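Side-chain contacts in arginine kinase (Anthopleura japonica, PDB 4RF6), which catalyses the reversible transfer of phosphate from ATP to L-arginine, within a monomer that joins two phosphagen kinase units in one chain: residues Pro118-Ala123 and Asp353-Leu358; Ile294-Glu299 and Lys363-Lys368; Val417-Ser422 and Leu554-Val559. All blocks are in the same frame, centred on the assembly; numbering follows the deposited sequence.

Contact 1 of 3, residues Pro118-Ala123 and Asp353-Leu358; sequences PDLDPA and DGVKAL
L120 forks over helix 344-370, and its two methyls meet different residues of that helix. CD1 reaches V355 CG1 at 4.0 Å. CD2 lies against the aliphatic part of K356, 3.7 Å from CB and nearly as close to CG. K356 crosses the leucine at about a right angle; with CG anti to the backbone N (chi1 -178°) its extended chain runs straight past L120, giving it CB, CG and CD while the ammonium end leads away. V355 is buried, and both it and L120 also touch I127 on strand 127-136. The helix lies against the antiparallel eight-stranded sheet of the phosphagen kinase catalytic domain, with the loop before strand 127-136 fitted alongside. The V355 side chain comes within about 4 Å of that of V290, in a predicted ATP-binding stretch, which probably puts this contact in the second shell of the nucleotide site. Y352 and M359, one helical turn before and after this pair, extend the apolar seat of L120. The loop is set by polar bonds further out: D121 OD2 accepts from the backbone N atoms of Y126 and I127, D121 OD1 from that of R125, and Y352 OH bonds to P118 O.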
loop_
_atom_site.group_PDB
_atom_site.type_symbol
_atom_site.label_atom_id
_atom_site.label_comp_id
_atom_site.label_asym_id
_atom_site.label_seq_id
_atom_site.Cartn_x
_atom_site.Cartn_y
_atom_site.Cartn_z
ATOM N N PRO A 118 -19.622 -4.638 -5.921
ATOM C CA PRO A 118 -19.567 -3.522 -4.972
ATOM C C PRO A 118 -18.343 -3.681 -4.074
ATOM O O PRO A 118 -18.114 -4.791 -3.587
ATOM C CB PRO A 118 -20.837 -3.710 -4.139
ATOM C CG PRO A 118 -21.748 -4.541 -4.986
ATOM C CD PRO A 118 -20.853 -5.438 -5.783
ATOM N N ASP A 119 -17.585 -2.606 -3.856
ATOM C CA ASP A 119 -16.313 -2.677 -3.126
ATOM C C ASP A 119 -16.413 -3.429 -1.790
ATOM O O ASP A 119 -17.141 -3.016 -0.886
ATOM C CB ASP A 119 -15.742 -1.270 -2.911
ATOM C CG ASP A 119 -14.262 -1.287 -2.551
ATOM O OD1 ASP A 119 -13.613 -2.344 -2.719
ATOM O OD2 ASP A 119 -13.752 -0.237 -2.112
ATOM N N LEU A 120 -15.678 -4.535 -1.682
ATOM C CA LEU A 120 -15.786 -5.448 -0.538
ATOM C C LEU A 120 -15.348 -4.845 0.792
ATOM O O LEU A 120 -15.999 -5.053 1.820
ATOM C CB LEU A 120 -14.970 -6.722 -0.789
ATOM C CG LEU A 120 -15.553 -7.716 -1.784
ATOM C CD1 LEU A 120 -14.601 -8.871 -2.058
ATOM C CD2 LEU A 120 -16.888 -8.229 -1.276
ATOM N N ASP A 121 -14.248 -4.101 0.766
ATOM C CA ASP A 121 -13.553 -3.739 1.996
ATOM C C ASP A 121 -12.868 -2.373 1.892
ATOM O O ASP A 121 -11.640 -2.287 1.892
ATOM C CB ASP A 121 -12.533 -4.841 2.293
ATOM C CG ASP A 121 -11.803 -4.640 3.596
ATOM O OD1 ASP A 121 -12.363 -4.001 4.516
ATOM O OD2 ASP A 121 -10.660 -5.141 3.688
ATOM N N PRO A 122 -13.666 -1.293 1.798
ATOM C CA PRO A 122 -13.104 0.054 1.648
ATOM C C PRO A 122 -12.329 0.474 2.886
ATOM O O PRO A 122 -11.417 1.291 2.789
ATOM C CB PRO A 122 -14.347 0.950 1.526
ATOM C CG PRO A 122 -15.475 0.036 1.202
ATOM C CD PRO A 122 -15.138 -1.270 1.853
ATOM N N ALA A 123 -12.708 -0.072 4.040
ATOM C CA ALA A 123 -12.061 0.265 5.306
ATOM C C ALA A 123 -10.749 -0.496 5.468
ATOM O O ALA A 123 -10.009 -0.267 6.427
ATOM C CB ALA A 123 -12.988 -0.017 6.471
ATOM N N ASP A 353 -16.639 -13.246 -5.592
ATOM C CA ASP A 353 -17.561 -14.033 -4.780
ATOM C C ASP A 353 -16.780 -14.904 -3.799
ATOM O O ASP A 353 -17.166 -15.057 -2.633
ATOM C CB ASP A 353 -18.454 -14.916 -5.661
ATOM C CG ASP A 353 -19.375 -14.116 -6.575
ATOM O OD1 ASP A 353 -19.514 -12.896 -6.379
ATOM O OD2 ASP A 353 -19.971 -14.725 -7.492
ATOM N N GLY A 354 -15.673 -15.466 -4.273
ATOM C CA GLY A 354 -14.836 -16.317 -3.446
ATOM C C GLY A 354 -14.187 -15.588 -2.281
ATOM O O GLY A 354 -14.283 -16.036 -1.133
ATOM N N VAL A 355 -13.518 -14.475 -2.574
ATOM C CA VAL A 355 -12.895 -13.652 -1.535
ATOM C C VAL A 355 -13.942 -13.161 -0.540
ATOM O O VAL A 355 -13.705 -13.137 0.671
ATOM C CB VAL A 355 -12.123 -12.451 -2.141
ATOM C CG1 VAL A 355 -11.682 -11.484 -1.049
ATOM C CG2 VAL A 355 -10.913 -12.933 -2.937
ATOM N N LYS A 356 -15.106 -12.780 -1.060
ATOM C CA LYS A 356 -16.214 -12.346 -0.216
ATOM C C LYS A 356 -16.631 -13.429 0.779
ATOM O O LYS A 356 -16.815 -13.157 1.968
ATOM C CB LYS A 356 -17.418 -11.928 -1.063
ATOM C CG LYS A 356 -18.601 -11.419 -0.238
ATOM C CD LYS A 356 -19.781 -11.021 -1.113
ATOM C CE LYS A 356 -20.970 -10.597 -0.262
ATOM N NZ LYS A 356 -22.086 -10.031 -1.075
ATOM N N ALA A 357 -16.774 -14.656 0.290
ATOM C CA ALA A 357 -17.151 -15.779 1.145
ATOM C C ALA A 357 -16.091 -16.014 2.213
ATOM O O ALA A 357 -16.418 -16.236 3.381
ATOM C CB ALA A 357 -17.354 -17.032 0.315
ATOM N N LEU A 358 -14.826 -15.973 1.802
ATOM C CA LEU A 358 -13.699 -16.101 2.725
ATOM C C LEU A 358 -13.666 -14.949 3.727
ATOM O O LEU A 358 -13.332 -15.148 4.900
ATOM C CB LEU A 358 -12.369 -16.160 1.964
ATOM C CG LEU A 358 -12.093 -17.368 1.067
ATOM C CD1 LEU A 358 -10.845 -17.161 0.234
ATOM C CD2 LEU A 358 -11.953 -18.634 1.893
#

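Contact 2 of 3, residues Ile294-Glu299 and Lys363-Lys368; sequences IPHAKE and KEAIAK
H296 overlaps the methyl of A365 with its CB and the base of its imidazole. The closest approach is 3.6 Å, between H296 CB and A365 CB, and H296 CG is 3.9 Å from the same methyl. The ND1-CE1 side of the ring reaches one residue further along helix 344-370, where H296 CE1 stands 4.0 Å from I366 CG1, with ND1 at a like distance. The ring and the isoleucine cross at roughly a right angle, and the aliphatic groups approach the imidazole obliquely. With CG anti to its own carbonyl carbon (chi1 -64°), the histidine is swung out of its short helical turn toward the long helix. In I366, CG1 likewise stands anti to the carbonyl carbon (chi1 -72°), which brings that branch up to the ring.

The polar side of the histidine is held by residues of the same long helix. E362 OE2 pairs with H296 ND1 in a hydrogen bond, while E362 OE1 takes the backbone N of A297; one carboxylate thus grips both the ring and the start of the turn and limits rotation of the imidazole. On the other ring nitrogen, NE2, K369 NZ makes a weak hydrogen bond. The negative charge of E362 would be expected to polarise the ring.

This surface contact lies away from the annotated sites. The turn 295-298 follows strand 286-293 of the catalytic sheet after I294, with I294 and K298 packing on Y332 of strand 331-336 and on F303 of helix 303-310, while I366 also touches Y126, just ahead of strand 127-136.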
loop_
_atom_site.group_PDB
_atom_site.type_symbol
_atom_site.label_atom_id
_atom_site.label_comp_id
_atom_site.label_asym_id
_atom_site.label_seq_id
_atom_site.Cartn_x
_atom_site.Cartn_y
_atom_site.Cartn_z
ATOM N N ILE A 294 -6.803 -13.650 6.439
ATOM C CA ILE A 294 -7.868 -14.539 6.893
ATOM C C ILE A 294 -7.358 -15.726 7.733
ATOM O O ILE A 294 -7.615 -16.884 7.393
ATOM C CB ILE A 294 -8.697 -15.052 5.690
ATOM C CG1 ILE A 294 -7.772 -15.530 4.568
ATOM C CG2 ILE A 294 -9.621 -13.956 5.155
ATOM C CD1 ILE A 294 -8.504 -16.108 3.356
ATOM N N PRO A 295 -6.653 -15.445 8.850
ATOM C CA PRO A 295 -6.121 -16.573 9.629
ATOM C C PRO A 295 -7.215 -17.418 10.286
ATOM O O PRO A 295 -6.992 -18.601 10.544
ATOM C CB PRO A 295 -5.259 -15.889 10.699
ATOM C CG PRO A 295 -5.839 -14.533 10.846
ATOM C CD PRO A 295 -6.329 -14.146 9.474
ATOM N N HIS A 296 -8.376 -16.824 10.544
ATOM C CA HIS A 296 -9.485 -17.556 11.147
ATOM C C HIS A 296 -10.207 -18.440 10.131
ATOM O O HIS A 296 -10.518 -19.599 10.412
ATOM C CB HIS A 296 -10.491 -16.592 11.785
ATOM C CG HIS A 296 -9.938 -15.797 12.926
ATOM N ND1 HIS A 296 -9.596 -14.467 12.809
ATOM C CD2 HIS A 296 -9.675 -16.143 14.209
ATOM C CE1 HIS A 296 -9.144 -14.028 13.971
ATOM N NE2 HIS A 296 -9.181 -15.025 14.836
ATOM N N ALA A 297 -10.481 -17.884 8.955
ATOM C CA ALA A 297 -11.181 -18.615 7.903
ATOM C C ALA A 297 -10.380 -19.839 7.451
ATOM O O ALA A 297 -10.950 -20.834 6.997
ATOM C CB ALA A 297 -11.477 -17.697 6.720
ATOM N N LYS A 298 -9.059 -19.751 7.585
ATOM C CA LYS A 298 -8.146 -20.837 7.229
ATOM C C LYS A 298 -8.417 -22.106 8.043
ATOM O O LYS A 298 -8.298 -23.225 7.536
ATOM C CB LYS A 298 -6.699 -20.374 7.432
ATOM C CG LYS A 298 -5.632 -21.439 7.190
ATOM C CD LYS A 298 -5.767 -22.087 5.816
ATOM C CE LYS A 298 -4.570 -22.978 5.498
ATOM N NZ LYS A 298 -4.173 -23.824 6.661
ATOM N N GLU A 299 -8.792 -21.917 9.306
ATOM C CA GLU A 299 -9.036 -23.026 10.224
ATOM C C GLU A 299 -10.495 -23.490 10.206
ATOM O O GLU A 299 -10.867 -24.415 10.930
ATOM C CB GLU A 299 -8.630 -22.633 11.648
ATOM C CG GLU A 299 -7.300 -21.880 11.741
ATOM C CD GLU A 299 -6.122 -22.693 11.228
ATOM O OE1 GLU A 299 -6.169 -23.937 11.323
ATOM O OE2 GLU A 299 -5.148 -22.088 10.728
ATOM N N LYS A 363 -15.021 -12.538 9.223
ATOM C CA LYS A 363 -15.869 -11.598 9.957
ATOM C C LYS A 363 -16.750 -12.285 11.005
ATOM O O LYS A 363 -16.959 -11.746 12.102
ATOM C CB LYS A 363 -16.727 -10.778 8.988
ATOM C CG LYS A 363 -15.957 -9.699 8.244
ATOM C CD LYS A 363 -16.677 -9.248 6.979
ATOM C CE LYS A 363 -18.012 -8.592 7.287
ATOM N NZ LYS A 363 -18.653 -8.043 6.055
ATOM N N GLU A 364 -17.271 -13.462 10.663
ATOM C CA GLU A 364 -18.083 -14.250 11.591
ATOM C C GLU A 364 -17.252 -14.624 12.803
ATOM O O GLU A 364 -17.705 -14.525 13.937
ATOM C CB GLU A 364 -18.574 -15.541 10.926
ATOM C CG GLU A 364 -19.766 -15.402 9.988
ATOM C CD GLU A 364 -20.165 -16.739 9.388
ATOM O OE1 GLU A 364 -19.784 -17.780 9.964
ATOM O OE2 GLU A 364 -20.845 -16.752 8.339
ATOM N N ALA A 365 -16.028 -15.064 12.544
ATOM C CA ALA A 365 -15.116 -15.487 13.598
ATOM C C ALA A 365 -14.785 -14.330 14.530
ATOM O O ALA A 365 -14.715 -14.497 15.751
ATOM C CB ALA A 365 -13.852 -16.057 12.996
ATOM N N ILE A 366 -14.578 -13.154 13.941
ATOM C CA ILE A 366 -14.218 -11.957 14.696
ATOM C C ILE A 366 -15.394 -11.357 15.484
ATOM O O ILE A 366 -15.245 -11.013 16.654
ATOM C CB ILE A 366 -13.535 -10.912 13.775
ATOM C CG1 ILE A 366 -12.126 -11.395 13.409
ATOM C CG2 ILE A 366 -13.477 -9.543 14.446
ATOM C CD1 ILE A 366 -11.531 -10.729 12.191
ATOM N N ALA A 367 -16.561 -11.246 14.851
ATOM C CA ALA A 367 -17.755 -10.743 15.534
ATOM C C ALA A 367 -18.114 -11.630 16.727
ATOM O O ALA A 367 -18.619 -11.152 17.748
ATOM C CB ALA A 367 -18.931 -10.643 14.565
ATOM N N LYS A 368 -17.850 -12.926 16.591
ATOM C CA LYS A 368 -18.104 -13.876 17.668
ATOM C C LYS A 368 -17.217 -13.587 18.880
ATOM O O LYS A 368 -17.695 -13.518 20.014
ATOM C CB LYS A 368 -17.866 -15.309 17.189
ATOM C CG LYS A 368 -18.310 -16.350 18.201
ATOM C CD LYS A 368 -17.591 -17.673 18.013
ATOM C CE LYS A 368 -17.978 -18.651 19.117
ATOM N NZ LYS A 368 -17.320 -19.979 18.958
#

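Contact 3 of 3, residues Val417-Ser422 and Leu554-Val559; sequences VENLDS and LEAAGV
The flat carboxamide of N419 meets the methyl of A556 with its nitrogen end: A556 CB lies beyond ND2 at 3.6 Å, nearly in line with the CG-ND2 bond of N419 and not over a face of the amide. F553, one helical turn earlier than A556, also touches the asparagine side chain. The contact joins two helix C-termini in the second phosphagen kinase unit: helix 409-418, from its small N-terminal domain, and helix 552-557, from its catalytic domain. At the first of these ends the chain turns away through a type I beta turn, N419 to S422; the second finishes in a Schellman motif at G558, whose positive phi (94°) ends the helix.

Beside N419, E418 adds a looser touch with its CB, 4.1 Å from A556 CB. Its chain then bends at chi2 (-62°), and the carboxylate leads away from the alanine, which is therefore met by a methylene rather than by the charge.

The amide of N419 is buried, and both its polar atoms have partners. ND2 donates back to S415 O in the preceding helical turn, and OD1 accepts from R552 NH1. The same NH1, at the start of helix 552-557, is also paired with D421 OD1 and thus bridges two side chains of the turn. Bonds at both ends of the carboxamide fix its rotation and hold ND2 against the methyl. From helix 409-418, N414 ND2 in addition bonds to A556 O. In the Schellman motif itself, V559 N donates to L554 O at 3.0 Å and G558 N to E555 O at 3.2 Å.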
loop_
_atom_site.group_PDB
_atom_site.type_symbol
_atom_site.label_atom_id
_atom_site.label_comp_id
_atom_site.label_asym_id
_atom_site.label_seq_id
_atom_site.Cartn_x
_atom_site.Cartn_y
_atom_site.Cartn_z
ATOM N N VAL A 417 -6.857 -3.723 24.138
ATOM C CA VAL A 417 -7.129 -5.141 24.352
ATOM C C VAL A 417 -5.953 -5.993 23.852
ATOM O O VAL A 417 -5.571 -6.972 24.501
ATOM C CB VAL A 417 -8.464 -5.574 23.701
ATOM C CG1 VAL A 417 -8.620 -7.089 23.724
ATOM C CG2 VAL A 417 -9.638 -4.928 24.419
ATOM N N GLU A 418 -5.368 -5.608 22.717
ATOM C CA GLU A 418 -4.208 -6.325 22.176
ATOM C C GLU A 418 -2.912 -5.974 22.907
ATOM O O GLU A 418 -2.016 -6.810 23.041
ATOM C CB GLU A 418 -4.048 -6.063 20.673
ATOM C CG GLU A 418 -5.133 -6.687 19.807
ATOM C CD GLU A 418 -5.164 -8.210 19.888
ATOM O OE1 GLU A 418 -4.104 -8.824 20.135
ATOM O OE2 GLU A 418 -6.255 -8.785 19.699
ATOM N N ASN A 419 -2.813 -4.733 23.370
ATOM C CA ASN A 419 -1.645 -4.291 24.118
ATOM C C ASN A 419 -1.996 -3.979 25.575
ATOM O O ASN A 419 -2.246 -2.826 25.929
ATOM C CB ASN A 419 -1.002 -3.076 23.443
ATOM C CG ASN A 419 -0.579 -3.358 22.009
ATOM O OD1 ASN A 419 0.511 -3.881 21.763
ATOM N ND2 ASN A 419 -1.443 -3.016 21.056
ATOM N N LEU A 420 -1.993 -5.017 26.410
ATOM C CA LEU A 420 -2.398 -4.925 27.815
ATOM C C LEU A 420 -1.631 -3.855 28.591
ATOM O O LEU A 420 -2.128 -3.318 29.584
ATOM C CB LEU A 420 -2.217 -6.280 28.502
ATOM C CG LEU A 420 -2.944 -7.478 27.894
ATOM C CD1 LEU A 420 -2.053 -8.712 27.855
ATOM C CD2 LEU A 420 -4.197 -7.771 28.682
ATOM N N ASP A 421 -0.424 -3.549 28.126
ATOM C CA ASP A 421 0.449 -2.594 28.798
ATOM C C ASP A 421 0.272 -1.166 28.282
ATOM O O ASP A 421 1.132 -0.309 28.506
ATOM C CB ASP A 421 1.908 -3.011 28.622
ATOM C CG ASP A 421 2.429 -2.724 27.223
ATOM O OD1 ASP A 421 1.794 -3.172 26.242
ATOM O OD2 ASP A 421 3.462 -2.030 27.108
ATOM N N SER A 422 -0.826 -0.910 27.577
ATOM C CA SER A 422 -1.111 0.443 27.105
ATOM C C SER A 422 -1.461 1.318 28.304
ATOM O O SER A 422 -1.925 0.815 29.332
ATOM C CB SER A 422 -2.283 0.447 26.119
ATOM O OG SER A 422 -2.306 -0.720 25.319
ATOM N N LEU A 554 -0.252 1.652 17.434
ATOM C CA LEU A 554 -0.867 2.167 16.214
ATOM C C LEU A 554 -1.331 1.046 15.282
ATOM O O LEU A 554 -2.409 1.126 14.681
ATOM C CB LEU A 554 0.107 3.105 15.496
ATOM C CG LEU A 554 0.423 4.351 16.325
ATOM C CD1 LEU A 554 1.407 5.290 15.636
ATOM C CD2 LEU A 554 -0.864 5.080 16.657
ATOM N N GLU A 555 -0.513 0.005 15.157
ATOM C CA GLU A 555 -0.876 -1.159 14.355
ATOM C C GLU A 555 -2.216 -1.740 14.795
ATOM O O GLU A 555 -3.100 -1.996 13.968
ATOM C CB GLU A 555 0.221 -2.229 14.436
ATOM C CG GLU A 555 -0.114 -3.514 13.686
ATOM C CD GLU A 555 -0.169 -3.330 12.176
ATOM O OE1 GLU A 555 0.597 -2.502 11.641
ATOM O OE2 GLU A 555 -0.981 -4.020 11.526
ATOM N N ALA A 556 -2.382 -1.931 16.101
ATOM C CA ALA A 556 -3.607 -2.549 16.611
ATOM C C ALA A 556 -4.799 -1.588 16.557
ATOM O O ALA A 556 -5.954 -2.009 16.587
ATOM C CB ALA A 556 -3.394 -3.069 18.022
ATOM N N ALA A 557 -4.509 -0.293 16.486
ATOM C CA ALA A 557 -5.553 0.724 16.425
ATOM C C ALA A 557 -6.094 0.866 15.006
ATOM O O ALA A 557 -7.120 1.509 14.790
ATOM C CB ALA A 557 -5.015 2.059 16.918
ATOM N N GLY A 558 -5.387 0.293 14.036
ATOM C CA GLY A 558 -5.809 0.374 12.647
ATOM C C GLY A 558 -5.171 1.532 11.903
ATOM O O GLY A 558 -5.563 1.858 10.777
ATOM N N VAL A 559 -4.186 2.154 12.539
ATOM C CA VAL A 559 -3.528 3.349 12.004
ATOM C C VAL A 559 -2.571 3.048 10.836
ATOM O O VAL A 559 -2.374 3.888 9.949
ATOM C CB VAL A 559 -2.808 4.111 13.146
ATOM C CG1 VAL A 559 -1.911 5.216 12.610
ATOM C CG2 VAL A 559 -3.833 4.692 14.113
#

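From the N terminus, the loop at 118-123 comes first and waits some 230 residues for its partner on helix 344-370, so contact 1 closes a long loop holding the whole first catalytic sheet. Contact 2 opens inside that loop, at 294-299, and closes beyond it after some 64 residues; the two therefore cross. They share helix 344-370, and touch where L358 O of contact 1 lies 3.6 Å from A297 CB of contact 2. Contact 3 follows in series, closing a loop of about 130 residues that joins the N-terminal and catalytic parts of the second repeat. Its nearest atoms stay about 7 Å from contact 1 and 8 Å from contact 2. A P122-R501 backbone hydrogen bond links the repeats.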